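Local coordinates for RahU protein (Pseudomonas aeruginosa PAO1, PDB 6ZC2) that belongs to the aegerolysins and interacts with the membrane sphingolipid ceramide phosphorylethanolamine, at residues A98-W102 and N119-I125; L27-K31 and S70-G74. All blocks are in the same frame, centred on the assembly; numbering follows the deposited sequence. Where two conformers were deposited one is given.

Interaction 1 (A98-W102 and N119-I125); sequences ATNTW and NATGTDI. With TRS (2-amino-2-hydroxymethyl-propane-1,3-diol), chain B; EDO (1,2-ethanediol), chain J.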
# COMPACT_ATOMS: atom_id res chain seq x y z
N ALA A 98 3.44 -3.62 -20.42
CA ALA A 98 3.11 -4.46 -19.28
C ALA A 98 1.91 -3.90 -18.54
O ALA A 98 1.52 -2.74 -18.73
CB ALA A 98 4.30 -4.60 -18.32
N THR A 99 1.32 -4.73 -17.69
CA THR A 99 0.16 -4.36 -16.90
C THR A 99 0.58 -4.14 -15.45
O THR A 99 1.37 -4.92 -14.90
CB THR A 99 -0.89 -5.48 -16.96
OG1 THR A 99 -1.30 -5.69 -18.31
CG2 THR A 99 -2.11 -5.13 -16.12
N ASN A 100 0.07 -3.08 -14.84
CA ASN A 100 0.29 -2.85 -13.42
C ASN A 100 -0.63 -3.75 -12.62
O ASN A 100 -1.76 -4.03 -13.03
CB ASN A 100 -0.02 -1.40 -13.05
CG ASN A 100 0.72 -0.40 -13.91
OD1 ASN A 100 1.87 -0.61 -14.29
ND2 ASN A 100 0.05 0.71 -14.23
N THR A 101 -0.15 -4.21 -11.46
CA THR A 101 -0.94 -5.08 -10.60
C THR A 101 -0.86 -4.62 -9.16
O THR A 101 0.11 -3.99 -8.74
CB THR A 101 -0.51 -6.56 -10.70
OG1 THR A 101 0.87 -6.68 -10.35
CG2 THR A 101 -0.74 -7.11 -12.10
N TRP A 102 -1.91 -4.93 -8.40
CA TRP A 102 -1.93 -4.69 -6.96
C TRP A 102 -3.00 -5.58 -6.34
O TRP A 102 -3.95 -5.99 -7.01
CB TRP A 102 -2.17 -3.21 -6.61
CG TRP A 102 -3.47 -2.69 -7.12
CD1 TRP A 102 -4.65 -2.63 -6.44
CD2 TRP A 102 -3.74 -2.18 -8.43
NE1 TRP A 102 -5.64 -2.11 -7.25
CE2 TRP A 102 -5.10 -1.83 -8.48
CE3 TRP A 102 -2.95 -1.98 -9.57
CZ2 TRP A 102 -5.70 -1.28 -9.62
CZ3 TRP A 102 -3.55 -1.44 -10.71
CH2 TRP A 102 -4.91 -1.10 -10.72
N ASN A 119 -4.84 2.45 -11.75
CA ASN A 119 -4.73 2.37 -13.20
C ASN A 119 -3.99 1.09 -13.58
O ASN A 119 -2.80 0.95 -13.30
CB ASN A 119 -3.95 3.57 -13.75
CG ASN A 119 -4.61 4.90 -13.44
OD1 ASN A 119 -5.82 5.05 -13.58
ND2 ASN A 119 -3.81 5.87 -13.03
N ALA A 120 -4.69 0.17 -14.25
CA ALA A 120 -4.07 -1.08 -14.67
C ALA A 120 -3.10 -0.90 -15.84
O ALA A 120 -2.20 -1.73 -16.01
CB ALA A 120 -5.13 -2.11 -15.04
N THR A 121 -3.27 0.13 -16.66
CA THR A 121 -2.39 0.33 -17.79
C THR A 121 -1.72 1.70 -17.83
O THR A 121 -1.03 2.00 -18.81
CB THR A 121 -3.12 0.08 -19.12
OG1 THR A 121 -4.22 0.99 -19.24
CG2 THR A 121 -3.64 -1.35 -19.17
N GLY A 122 -1.90 2.52 -16.81
CA GLY A 122 -1.24 3.81 -16.80
C GLY A 122 0.25 3.70 -16.56
O GLY A 122 0.77 2.67 -16.13
N THR A 123 0.96 4.79 -16.86
CA THR A 123 2.34 4.90 -16.41
C THR A 123 2.42 4.65 -14.90
O THR A 123 3.28 3.90 -14.43
CB THR A 123 2.88 6.28 -16.76
OG1 THR A 123 2.85 6.46 -18.19
CG2 THR A 123 4.31 6.43 -16.27
N ASP A 124 1.49 5.23 -14.15
CA ASP A 124 1.39 5.07 -12.71
C ASP A 124 0.13 4.28 -12.37
O ASP A 124 -0.88 4.34 -13.08
CB ASP A 124 1.27 6.45 -12.05
CG ASP A 124 0.08 7.24 -12.57
OD1 ASP A 124 0.15 7.71 -13.72
OD2 ASP A 124 -0.93 7.37 -11.84
N ILE A 125 0.20 3.54 -11.25
CA ILE A 125 -1.01 3.00 -10.65
C ILE A 125 -1.87 4.12 -10.10
O ILE A 125 -3.10 4.12 -10.25
CB ILE A 125 -0.67 1.96 -9.56
CG1 ILE A 125 -0.06 0.70 -10.19
CG2 ILE A 125 -1.91 1.62 -8.74
CD1 ILE A 125 0.55 -0.27 -9.17
C TRS B . 3.53 0.48 -17.42
C1 TRS B . 4.59 1.35 -18.10
C2 TRS B . 3.95 -0.99 -17.46
C3 TRS B . 2.19 0.66 -18.13
N TRS B . 3.41 0.90 -16.02
O1 TRS B . 4.24 2.71 -17.96
O2 TRS B . 4.19 -1.38 -18.80
O3 TRS B . 1.20 -0.09 -17.47
C1 EDO J . -5.22 -5.39 -10.24
O1 EDO J . -4.02 -6.17 -10.21
C2 EDO J . -5.25 -4.57 -11.53
O2 EDO J . -4.52 -5.26 -12.56
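The side-chain amide of Asn-100 reaches into the loop 119-125 and spends both hydrogens of ND2 on its backbone. One goes from Asn-100 ND2 to Asn-119 O at 3.0 Å, in a nearly straight bond. The other goes from Asn-100 ND2 to Gly-122 O at 2.8 Å. Both acceptors lie close to the amide plane, so the pair fixes the rotation of the group. A third bond, from Asn-100 N to Ala-120 O (2.9 Å), ties the main chains together beside it. With CG turned to the side of the backbone N (chi1 -54°), the amide points into the bend of the loop while CB packs on Ile-125 CG1 at 3.5 Å. This is the tight part of the contact; Asp-92 of strand 83-92 touches the Asn-100 side chain and accepts a hydrogen bond from Ile-125 N through OD2.

In the fold, the pairing joins the two sheets at one end: 98-102 leads into the edge strand 101-106 of the five-stranded antiparallel sheet, and 119-125 links strands 111-116 and 126-134 of the other sheet.

Trp-102 continues the packed side. Ile-125 CG2 makes a CH-pi contact over one face of the indole, 4.2 Å from the centroid of the six-membered ring, and an ethanediol lies across the opposite face; Ala-120 N sits at the ring edge.

Packing is looser around the exposed Thr-99 and Ala-120, and the Thr-99 side chain adopts two conformers. A Tris molecule, probably from the crystallisation liquor, lies beside the OD1 end of the amide: its amine donates to Asn-100 OD1 (2.8 Å from the Tris N) and also to Gly-122 O, which ND2 already grips, while its hydroxyls pair with the backbone of Ala-98.

Interaction 2 (L27-K31 and S70-G74); sequences LQWGK and SGTQG. With EDO (1,2-ethanediol), chain D.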
# COMPACT_ATOMS: atom_id res chain seq x y z
N LEU A 27 10.48 -3.26 -0.25
CA LEU A 27 10.53 -2.78 -1.62
C LEU A 27 11.51 -3.63 -2.41
O LEU A 27 12.66 -3.81 -1.98
CB LEU A 27 11.00 -1.33 -1.69
CG LEU A 27 10.04 -0.30 -1.11
CD1 LEU A 27 10.75 1.03 -0.99
CD2 LEU A 27 8.78 -0.18 -1.97
N GLN A 28 11.06 -4.15 -3.55
CA GLN A 28 11.98 -4.71 -4.52
C GLN A 28 12.55 -3.63 -5.43
O GLN A 28 13.71 -3.73 -5.85
CB GLN A 28 11.27 -5.76 -5.36
CG GLN A 28 10.86 -7.03 -4.60
CD GLN A 28 9.66 -6.83 -3.68
OE1 GLN A 28 8.60 -6.39 -4.12
NE2 GLN A 28 9.83 -7.17 -2.41
N TRP A 29 11.76 -2.59 -5.72
CA TRP A 29 12.17 -1.47 -6.55
C TRP A 29 11.49 -0.21 -6.03
O TRP A 29 10.34 -0.26 -5.61
CB TRP A 29 11.72 -1.69 -8.01
CG TRP A 29 12.40 -2.84 -8.66
CD1 TRP A 29 11.94 -4.12 -8.78
CD2 TRP A 29 13.70 -2.83 -9.26
NE1 TRP A 29 12.86 -4.90 -9.43
CE2 TRP A 29 13.95 -4.13 -9.74
CE3 TRP A 29 14.67 -1.84 -9.45
CZ2 TRP A 29 15.13 -4.47 -10.39
CZ3 TRP A 29 15.84 -2.18 -10.10
CH2 TRP A 29 16.06 -3.48 -10.57
N GLY A 30 12.21 0.91 -6.07
CA GLY A 30 11.63 2.20 -5.74
C GLY A 30 11.94 2.65 -4.32
O GLY A 30 12.84 2.14 -3.65
N LYS A 31 11.18 3.65 -3.88
CA LYS A 31 11.31 4.21 -2.54
C LYS A 31 9.92 4.54 -1.99
O LYS A 31 8.96 4.67 -2.75
CB LYS A 31 12.18 5.47 -2.55
CG LYS A 31 11.55 6.65 -3.21
CD LYS A 31 12.59 7.74 -3.28
CE LYS A 31 11.98 9.01 -3.76
NZ LYS A 31 12.95 10.16 -3.79
N SER A 70 13.32 2.14 -13.93
CA SER A 70 12.64 1.12 -13.13
C SER A 70 11.54 1.83 -12.35
O SER A 70 11.60 3.04 -12.12
CB SER A 70 13.61 0.41 -12.19
OG SER A 70 14.30 1.34 -11.37
N GLY A 71 10.53 1.07 -11.96
CA GLY A 71 9.35 1.60 -11.30
C GLY A 71 9.34 1.32 -9.81
O GLY A 71 10.36 1.43 -9.13
N THR A 72 8.16 0.97 -9.29
CA THR A 72 8.01 0.64 -7.88
C THR A 72 7.31 -0.71 -7.74
O THR A 72 6.34 -1.00 -8.45
CB THR A 72 7.25 1.73 -7.09
OG1 THR A 72 6.96 1.22 -5.79
CG2 THR A 72 5.94 2.15 -7.77
N GLN A 73 7.82 -1.53 -6.81
CA GLN A 73 7.26 -2.84 -6.51
C GLN A 73 7.58 -3.16 -5.06
O GLN A 73 8.74 -3.05 -4.65
CB GLN A 73 7.88 -3.91 -7.43
CG GLN A 73 7.35 -5.30 -7.17
CD GLN A 73 7.94 -6.33 -8.10
OE1 GLN A 73 9.07 -6.17 -8.58
NE2 GLN A 73 7.19 -7.39 -8.38
N GLY A 74 6.56 -3.55 -4.29
CA GLY A 74 6.78 -3.81 -2.88
C GLY A 74 5.52 -4.30 -2.20
O GLY A 74 4.55 -4.69 -2.85
C1 EDO D . 10.41 -2.43 -11.54
O1 EDO D . 10.23 -1.55 -12.65
C2 EDO D . 9.04 -2.88 -11.05
O2 EDO D . 8.46 -3.81 -11.98
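A classic beta bulge shapes this antiparallel pairing, with Gln-28 and Trp-29 both set against Gln-73. The carbonyl of Gln-73 takes two backbone donors, Gln-28 N at 2.8 Å from Gln-73 O and Trp-29 N at 3.2 Å from the same oxygen; the second is the straighter and lies in the carbonyl plane, on a lone pair. Gln-73 N returns a bond to Trp-29 O (3.1 Å), which also receives a CA-H...O contact from Thr-72.

Beyond the bulge Leu-27 pairs with Gly-74, their CA atoms only 4.1 Å apart. Gly-74, with no side chain, lets the strands come this close, and Leu-27 CD2 lies beside it.

On the other face, the extended chain of Gln-73, with CG anti to the backbone N (chi1 180°), brings OE1 to the indole edge of Trp-29, 3.5 Å from CD1, with amide and ring nearly coplanar (15°). Ser-70 CB meets the benzo ring obliquely, 3.7 Å from Trp-29 CE3, on the other side of CG from CD1. An ethanediol lies over one indole face and accepts from Gly-71 N.

Thr-72 OG1 is hydrogen-bonded to Ser-62 OG and Trp-90 NE1. At Gln-28 the chain turns from strand 19-27 of one sheet into strand 29-34 of the other, placing the classic bulge at a corner of the two-sheet aegerolysin fold.

Both contacts involve the five-stranded antiparallel sheet and connect it to parts of the other sheet, yet they do not touch: their centres lie 13 Å apart, with nearest atoms about 6 Å apart. Strand 83-92 runs between them, and Trp-90 touches both Trp-102 of interaction 1 and Leu-27 of interaction 2. Interaction 1 is a surface contact in which a buried asparagine amide is hydrogen-bonded to the backbone of a loop without regular structure. Interaction 2 is partly buried and made largely of strand-to-strand backbone bonds, with glycines at its closest approaches. Each bears a tryptophan with an ethanediol over one face, but only Trp-102 has an aliphatic group of the facing segment over its other face.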